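Local coordinates for protein bicaudal C homolog 1 (Homo sapiens, PDB 6GY4), which probably binds RNA through KH domains, the first of which is the N-terminal domain, at residues Glu15-Ala20 and Met79-Thr84; Gln34-Glu39 and Lys72-Met77. All coordinates share one frame; numbering follows the deposited sequence.

Contact 1. Residues Glu15-Ala20 and Met79-Thr84; sequences EAMLQA and MSVLDT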
ATOM      1  N   GLU A  15       7.864  -7.918   3.492  1.00 36.91           N
ATOM      2  CA  GLU A  15       9.062  -7.914   4.324  1.00 46.17           C
ATOM      3  C   GLU A  15      10.222  -7.239   3.601  1.00 52.41           C
ATOM      4  O   GLU A  15      10.903  -6.374   4.166  1.00 53.66           O
ATOM      5  CB  GLU A  15       9.427  -9.346   4.722  1.00 46.15           C
ATOM      6  CG  GLU A  15      10.411  -9.444   5.884  1.00 47.52           C
ATOM      7  CD  GLU A  15      10.956 -10.849   6.075  1.00 58.36           C
ATOM      8  OE1 GLU A  15      10.324 -11.808   5.584  1.00 50.73           O
ATOM      9  OE2 GLU A  15      12.023 -10.995   6.710  1.00 72.41           O
ATOM     10  N   ALA A  16      10.444  -7.606   2.336  1.00 39.94           N
ATOM     11  CA  ALA A  16      11.567  -7.051   1.589  1.00 41.67           C
ATOM     12  C   ALA A  16      11.351  -5.579   1.261  1.00 40.66           C
ATOM     13  O   ALA A  16      12.306  -4.793   1.252  1.00 48.27           O
ATOM     14  CB  ALA A  16      11.798  -7.857   0.310  1.00 41.91           C
ATOM     15  N   MET A  17      10.107  -5.185   0.977  1.00 37.80           N
ATOM     16  CA  MET A  17       9.844  -3.793   0.625  1.00 37.50           C
ATOM     17  C   MET A  17      10.111  -2.865   1.801  1.00 49.72           C
ATOM     18  O   MET A  17      10.644  -1.763   1.622  1.00 70.26           O
ATOM     19  CB  MET A  17       8.406  -3.633   0.133  1.00 35.01           C
ATOM     20  CG  MET A  17       8.131  -4.249  -1.227  1.00 41.53           C
ATOM     21  SD  MET A  17       9.042  -3.456  -2.565  1.00 45.42           S
ATOM     22  CE  MET A  17       8.595  -1.741  -2.304  1.00 56.19           C
ATOM     23  N   LEU A  18       9.746  -3.288   3.013  1.00 54.37           N
ATOM     24  CA  LEU A  18       9.979  -2.449   4.183  1.00 53.19           C
ATOM     25  C   LEU A  18      11.468  -2.283   4.459  1.00 60.21           C
ATOM     26  O   LEU A  18      11.903  -1.221   4.920  1.00 70.97           O
ATOM     27  CB  LEU A  18       9.263  -3.034   5.397  1.00 46.39           C
ATOM     28  CG  LEU A  18       7.739  -2.930   5.349  1.00 42.09           C
ATOM     29  CD1 LEU A  18       7.112  -3.788   6.431  1.00 40.48           C
ATOM     30  CD2 LEU A  18       7.299  -1.479   5.485  1.00 45.14           C
ATOM     31  N   GLN A  19      12.267  -3.314   4.178  1.00 61.59           N
ATOM     32  CA  GLN A  19      13.707  -3.205   4.388  1.00 63.77           C
ATOM     33  C   GLN A  19      14.327  -2.230   3.393  1.00 66.35           C
ATOM     34  O   GLN A  19      15.103  -1.346   3.774  1.00 81.07           O
ATOM     35  CB  GLN A  19      14.356  -4.589   4.292  1.00 67.64           C
ATOM     36  CG  GLN A  19      13.958  -5.540   5.420  1.00 75.81           C
ATOM     37  CD  GLN A  19      14.554  -6.931   5.270  1.00 89.36           C
ATOM     38  OE1 GLN A  19      14.877  -7.367   4.166  1.00 91.93           O
ATOM     39  NE2 GLN A  19      14.700  -7.634   6.389  1.00 91.97           N
ATOM     40  N   ALA A  20      13.973  -2.365   2.111  1.00 59.04           N
ATOM     41  CA  ALA A  20      14.485  -1.458   1.088  1.00 59.60           C
ATOM     42  C   ALA A  20      14.083  -0.013   1.361  1.00 63.34           C
ATOM     43  O   ALA A  20      14.866   0.913   1.118  1.00 76.24           O
ATOM     44  CB  ALA A  20      13.985  -1.894  -0.289  1.00 58.22           C
ATOM     45  N   MET A  79      -0.673  -3.944  -4.943  1.00 45.92           N
ATOM     46  CA  MET A  79      -0.871  -5.366  -5.205  1.00 48.56           C
ATOM     47  C   MET A  79       0.015  -5.875  -6.334  1.00 53.78           C
ATOM     48  O   MET A  79       0.368  -7.058  -6.347  1.00 53.46           O
ATOM     49  CB  MET A  79      -2.340  -5.645  -5.514  1.00 52.24           C
ATOM     50  CG  MET A  79      -3.231  -5.620  -4.289  1.00 60.40           C
ATOM     51  SD  MET A  79      -2.668  -6.789  -3.037  1.00 63.65           S
ATOM     52  CE  MET A  79      -2.898  -8.342  -3.898  1.00 64.87           C
ATOM     53  N   SER A  80       0.378  -5.017  -7.290  1.00 48.02           N
ATOM     54  CA  SER A  80       1.263  -5.466  -8.360  1.00 49.11           C
ATOM     55  C   SER A  80       2.630  -5.849  -7.808  1.00 51.28           C
ATOM     56  O   SER A  80       3.258  -6.798  -8.288  1.00 52.93           O
ATOM     57  CB  SER A  80       1.391  -4.382  -9.431  1.00 51.18           C
ATOM     58  OG  SER A  80       1.871  -3.169  -8.878  1.00 56.78           O
ATOM     59  N   VAL A  81       3.094  -5.129  -6.788  1.00 58.27           N
ATOM     60  CA  VAL A  81       4.367  -5.446  -6.150  1.00 45.84           C
ATOM     61  C   VAL A  81       4.196  -6.554  -5.120  1.00 41.40           C
ATOM     62  O   VAL A  81       4.928  -7.550  -5.135  1.00 51.10           O
ATOM     63  CB  VAL A  81       4.970  -4.180  -5.518  1.00 41.51           C
ATOM     64  CG1 VAL A  81       6.170  -4.536  -4.656  1.00 39.77           C
ATOM     65  CG2 VAL A  81       5.364  -3.181  -6.601  1.00 43.68           C
ATOM     66  N   LEU A  82       3.233  -6.409  -4.213  1.00 40.54           N
ATOM     67  CA  LEU A  82       2.986  -7.401  -3.169  1.00 39.73           C
ATOM     68  C   LEU A  82       1.916  -8.403  -3.591  1.00 41.99           C
ATOM     69  O   LEU A  82       0.911  -8.587  -2.900  1.00 70.95           O
ATOM     70  CB  LEU A  82       2.610  -6.696  -1.868  1.00 38.07           C
ATOM     71  CG  LEU A  82       3.535  -5.529  -1.488  1.00 36.35           C
ATOM     72  CD1 LEU A  82       3.044  -4.759  -0.264  1.00 35.14           C
ATOM     73  CD2 LEU A  82       4.966  -6.005  -1.272  1.00 35.38           C
ATOM     74  N   ASP A  83       2.117  -9.080  -4.728  1.00 59.87           N
ATOM     75  CA  ASP A  83       1.073  -9.905  -5.334  1.00 58.35           C
ATOM     76  C   ASP A  83       0.821 -11.151  -4.492  1.00 67.17           C
ATOM     77  O   ASP A  83       1.553 -11.408  -3.530  1.00 82.95           O
ATOM     78  CB  ASP A  83       1.446 -10.268  -6.782  1.00 64.39           C
ATOM     79  CG  ASP A  83       0.268 -10.824  -7.581  1.00 70.80           C
ATOM     80  OD1 ASP A  83       0.438 -11.869  -8.245  1.00 68.76           O
ATOM     81  OD2 ASP A  83      -0.829 -10.229  -7.531  1.00 79.61           O
ATOM     82  N   THR A  84      -0.223 -11.906  -4.829  1.00 75.24           N
ATOM     83  CA  THR A  84      -0.598 -13.101  -4.080  1.00 74.81           C
ATOM     84  C   THR A  84      -0.889 -14.256  -5.030  1.00 69.94           C
ATOM     85  O   THR A  84      -0.108 -15.199  -5.146  1.00 70.86           O
ATOM     86  CB  THR A  84      -1.837 -12.855  -3.191  1.00 76.65           C
ATOM     87  OG1 THR A  84      -2.945 -12.451  -4.005  1.00 74.65           O
ATOM     88  CG2 THR A  84      -1.556 -11.768  -2.172  1.00 69.15           C
TER

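Contact 2. Residues Gln34-Glu39 and Lys72-Met77; sequences QKIMEE and KEAKEM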
ATOM      1  N   GLN A  34       5.174   6.062   0.600  1.00 48.72           N
ATOM      2  CA  GLN A  34       4.926   7.498   0.663  1.00 56.45           C
ATOM      3  C   GLN A  34       4.801   8.097  -0.731  1.00 56.08           C
ATOM      4  O   GLN A  34       4.145   9.130  -0.905  1.00 54.05           O
ATOM      5  CB  GLN A  34       6.036   8.198   1.450  1.00 63.51           C
ATOM      6  CG  GLN A  34       6.398   7.522   2.764  1.00 67.70           C
ATOM      7  CD  GLN A  34       7.375   8.337   3.591  1.00 89.10           C
ATOM      8  OE1 GLN A  34       7.086   9.471   3.973  1.00 95.74           O
ATOM      9  NE2 GLN A  34       8.544   7.764   3.866  1.00 88.30           N
ATOM     10  N   LYS A  35       5.420   7.472  -1.734  1.00 55.27           N
ATOM     11  CA  LYS A  35       5.217   7.928  -3.102  1.00 58.18           C
ATOM     12  C   LYS A  35       3.786   7.666  -3.550  1.00 49.93           C
ATOM     13  O   LYS A  35       3.159   8.525  -4.177  1.00 54.02           O
ATOM     14  CB  LYS A  35       6.213   7.250  -4.042  1.00 51.85           C
ATOM     15  N   ILE A  36       3.253   6.485  -3.229  1.00 51.94           N
ATOM     16  CA  ILE A  36       1.862   6.183  -3.550  1.00 49.59           C
ATOM     17  C   ILE A  36       0.925   7.066  -2.739  1.00 47.94           C
ATOM     18  O   ILE A  36      -0.079   7.568  -3.259  1.00 49.12           O
ATOM     19  CB  ILE A  36       1.577   4.690  -3.315  1.00 45.22           C
ATOM     20  CG1 ILE A  36       2.512   3.829  -4.163  1.00 44.89           C
ATOM     21  CG2 ILE A  36       0.118   4.362  -3.622  1.00 45.47           C
ATOM     22  CD1 ILE A  36       2.397   2.356  -3.890  1.00 43.72           C
ATOM     23  N   MET A  37       1.238   7.275  -1.458  1.00 47.97           N
ATOM     24  CA  MET A  37       0.392   8.109  -0.610  1.00 49.39           C
ATOM     25  C   MET A  37       0.353   9.544  -1.116  1.00 59.06           C
ATOM     26  O   MET A  37      -0.712  10.168  -1.162  1.00 70.46           O
ATOM     27  CB  MET A  37       0.890   8.063   0.834  1.00 49.49           C
ATOM     28  CG  MET A  37       0.568   6.777   1.569  1.00 47.78           C
ATOM     29  SD  MET A  37       1.321   6.744   3.206  1.00 61.73           S
ATOM     30  CE  MET A  37       0.676   8.265   3.898  1.00 52.55           C
ATOM     31  N   GLU A  38       1.511  10.090  -1.491  1.00 64.95           N
ATOM     32  CA  GLU A  38       1.540  11.442  -2.036  1.00 66.10           C
ATOM     33  C   GLU A  38       0.878  11.492  -3.407  1.00 68.12           C
ATOM     34  O   GLU A  38       0.178  12.458  -3.731  1.00 80.00           O
ATOM     35  CB  GLU A  38       2.979  11.948  -2.112  1.00 63.00           C
ATOM     36  N   GLU A  39       1.080  10.454  -4.222  1.00 66.33           N
ATOM     37  CA  GLU A  39       0.528  10.457  -5.572  1.00 66.17           C
ATOM     38  C   GLU A  39      -0.983  10.274  -5.558  1.00 64.04           C
ATOM     39  O   GLU A  39      -1.695  10.893  -6.357  1.00 69.37           O
ATOM     40  CB  GLU A  39       1.183   9.363  -6.411  1.00 72.82           C
ATOM     41  CG  GLU A  39       1.373   9.750  -7.859  1.00 79.76           C
ATOM     42  CD  GLU A  39       2.402  10.844  -8.018  1.00 78.62           C
ATOM     43  OE1 GLU A  39       3.537  10.666  -7.527  1.00 80.64           O
ATOM     44  OE2 GLU A  39       2.078  11.890  -8.620  1.00 83.10           O
ATOM     45  N   LYS A  72      -8.706   2.842  -4.960  1.00 51.28           N
ATOM     46  CA  LYS A  72      -8.632   1.831  -6.008  1.00 37.78           C
ATOM     47  C   LYS A  72      -7.311   1.914  -6.765  1.00 45.59           C
ATOM     48  O   LYS A  72      -6.768   0.887  -7.191  1.00 40.76           O
ATOM     49  CB  LYS A  72      -9.814   1.985  -6.965  1.00 41.87           C
ATOM     50  N   GLU A  73      -6.779   3.127  -6.938  1.00 63.01           N
ATOM     51  CA  GLU A  73      -5.523   3.289  -7.667  1.00 50.65           C
ATOM     52  C   GLU A  73      -4.325   2.936  -6.797  1.00 45.39           C
ATOM     53  O   GLU A  73      -3.314   2.434  -7.299  1.00 58.52           O
ATOM     54  CB  GLU A  73      -5.398   4.719  -8.185  1.00 54.41           C
ATOM     55  CG  GLU A  73      -6.411   5.098  -9.245  1.00 72.91           C
ATOM     56  CD  GLU A  73      -6.431   6.588  -9.510  1.00 77.57           C
ATOM     57  OE1 GLU A  73      -5.752   7.324  -8.767  1.00 73.45           O
ATOM     58  OE2 GLU A  73      -7.124   7.021 -10.455  1.00 80.31           O
ATOM     59  N   ALA A  74      -4.407   3.212  -5.494  1.00 45.80           N
ATOM     60  CA  ALA A  74      -3.328   2.815  -4.600  1.00 41.34           C
ATOM     61  C   ALA A  74      -3.272   1.301  -4.453  1.00 46.17           C
ATOM     62  O   ALA A  74      -2.184   0.719  -4.382  1.00 47.50           O
ATOM     63  CB  ALA A  74      -3.499   3.488  -3.239  1.00 43.33           C
ATOM     64  N   LYS A  75      -4.437   0.648  -4.416  1.00 43.05           N
ATOM     65  CA  LYS A  75      -4.469  -0.799  -4.261  1.00 30.13           C
ATOM     66  C   LYS A  75      -3.895  -1.503  -5.485  1.00 39.83           C
ATOM     67  O   LYS A  75      -3.183  -2.505  -5.349  1.00 48.54           O
ATOM     68  CB  LYS A  75      -5.898  -1.267  -3.994  1.00 28.77           C
ATOM     69  CG  LYS A  75      -6.019  -2.768  -3.778  1.00 27.09           C
ATOM     70  CD  LYS A  75      -7.468  -3.229  -3.789  1.00 35.34           C
ATOM     71  CE  LYS A  75      -7.556  -4.731  -3.559  1.00 39.08           C
ATOM     72  NZ  LYS A  75      -8.930  -5.260  -3.778  1.00 42.63           N
ATOM     73  N   GLU A  76      -4.191  -1.000  -6.688  1.00 37.69           N
ATOM     74  CA  GLU A  76      -3.688  -1.655  -7.892  1.00 43.09           C
ATOM     75  C   GLU A  76      -2.166  -1.597  -7.955  1.00 43.77           C
ATOM     76  O   GLU A  76      -1.523  -2.527  -8.455  1.00 56.00           O
ATOM     77  CB  GLU A  76      -4.308  -1.026  -9.144  1.00 46.31           C
ATOM     78  CG  GLU A  76      -3.722   0.324  -9.542  1.00 65.03           C
ATOM     79  CD  GLU A  76      -4.126   0.751 -10.939  1.00 74.86           C
ATOM     80  OE1 GLU A  76      -4.851  -0.013 -11.608  1.00 80.83           O
ATOM     81  OE2 GLU A  76      -3.715   1.851 -11.370  1.00 69.83           O
ATOM     82  N   MET A  77      -1.573  -0.517  -7.436  1.00 52.13           N
ATOM     83  CA  MET A  77      -0.120  -0.377  -7.463  1.00 50.37           C
ATOM     84  C   MET A  77       0.533  -1.264  -6.411  1.00 47.08           C
ATOM     85  O   MET A  77       1.499  -1.979  -6.699  1.00 58.97           O
ATOM     86  CB  MET A  77       0.271   1.088  -7.243  1.00 50.71           C
ATOM     87  CG  MET A  77      -0.268   2.071  -8.281  1.00 60.22           C
ATOM     88  SD  MET A  77       0.041   3.789  -7.808  1.00 69.04           S
ATOM     89  CE  MET A  77      -0.970   4.678  -8.995  1.00 74.28           C
TER

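Contact 1. Residues Glu15-Ala20 and Met79-Thr84
M17 meets V81 and L82 where helix 11-23 packs against the C-terminal end of helix 68-81. The domain has the type I KH fold, in which three helices pack with a three-stranded antiparallel sheet. This contact joins the first helix of that fold to the last. M17 buries the most surface here. M17 CA lies 8.6 Å from L82 CA, and the methionine side chain bridges this spacing. CG stands beside the backbone N and anti to the carbonyl carbon (chi1 -71°). The chain then bends at both chi2 and chi3, so the sulfur and the methyl turn along the contact and do not drive straight across it. V81 is the last residue of helix 68-81. Its side chain crosses that of M17 at about a right angle. CG1 is the branch that touches, because it lies anti to the backbone N (chi1 171°), and it reaches M17 SD. L82 comes next, and it is the first residue to leave helical backbone angles. It is buried, and its CD2 methyl touches M17 CG, the two side chains crossing at a slant. Neighbours add to the packing: F32 of helix 32-40 touches both M17 and V81, while L82 also packs on V9, K13 and L14. No hydrogen bond links the two segments, so dispersion and the burial of apolar surface hold them. M17 CG faces both partners, which lie on the same side of it: L82 CD2 at 3.6 Å and V81 CG1 at 4.0 Å. M17 SD lies 3.7 Å from V81 CG1.

Contact 2. Residues Gln34-Glu39 and Lys72-Met77
I36 projects from helix 32-40 onto A74 and M77 of helix 68-81. The two helices belong to the type I KH fold, and they come close here: the CA atoms of I36 and A74 are 6.3 Å apart, consistent with the small side chain of A74 allowing the close approach. At I36 CB the side chain divides. The CG2 branch, anti to the backbone N, heads for the alanine. I36 CG2 touches A74 CB at 3.7 Å and lies 3.9 Å from A74 CA, so the methyl rests on both side chain and backbone. I36 CG2 is also 4.2 Å from M77 SD. The other branch starts at CG1, which stands beside the backbone N (chi1 -58°). I36 CG1 stays a little further off, 4.4 Å from M77 SD at its nearest. It carries the tip, and I36 CD1 ends 4.2 Å from M77 CB. M77 is extended beyond CG and runs past I36 in the opposite direction. Its base therefore faces the isoleucine tip, and its sulfur lies beside I36 CG2 and CG1. I36 and A74 are buried, and M77 remains partly exposed. On another side of helix 68-81, K75 makes a salt bridge to E5 of strand 2-8, which ties the helix to the sheet. The backbone carbonyl of I36 accepts a hydrogen bond from the hydroxyl of T40. No polar group bonds across the contact. The contact is wholly apolar, so it rests on close packing and the burial of hydrocarbon.

Overall arrangement
Contacts 1 and 2 both use helix 68-81, and their centres are 13 Å apart. Contact 2 takes the middle of that helix and contact 1 its C-terminal end, in adjoining parts of the sequence. Their other partners, helices 11-23 and 32-40, follow each other in the chain. Contact 2 is nested along the chain inside the loop closed by contact 1. The last helix thus packs against both earlier helices, so the two contacts together join all three helices of the domain. The connection between helices 11-23 and 32-40 is partly unmodelled. In KH domains this region commonly carries the GXXG loop used in nucleic acid binding.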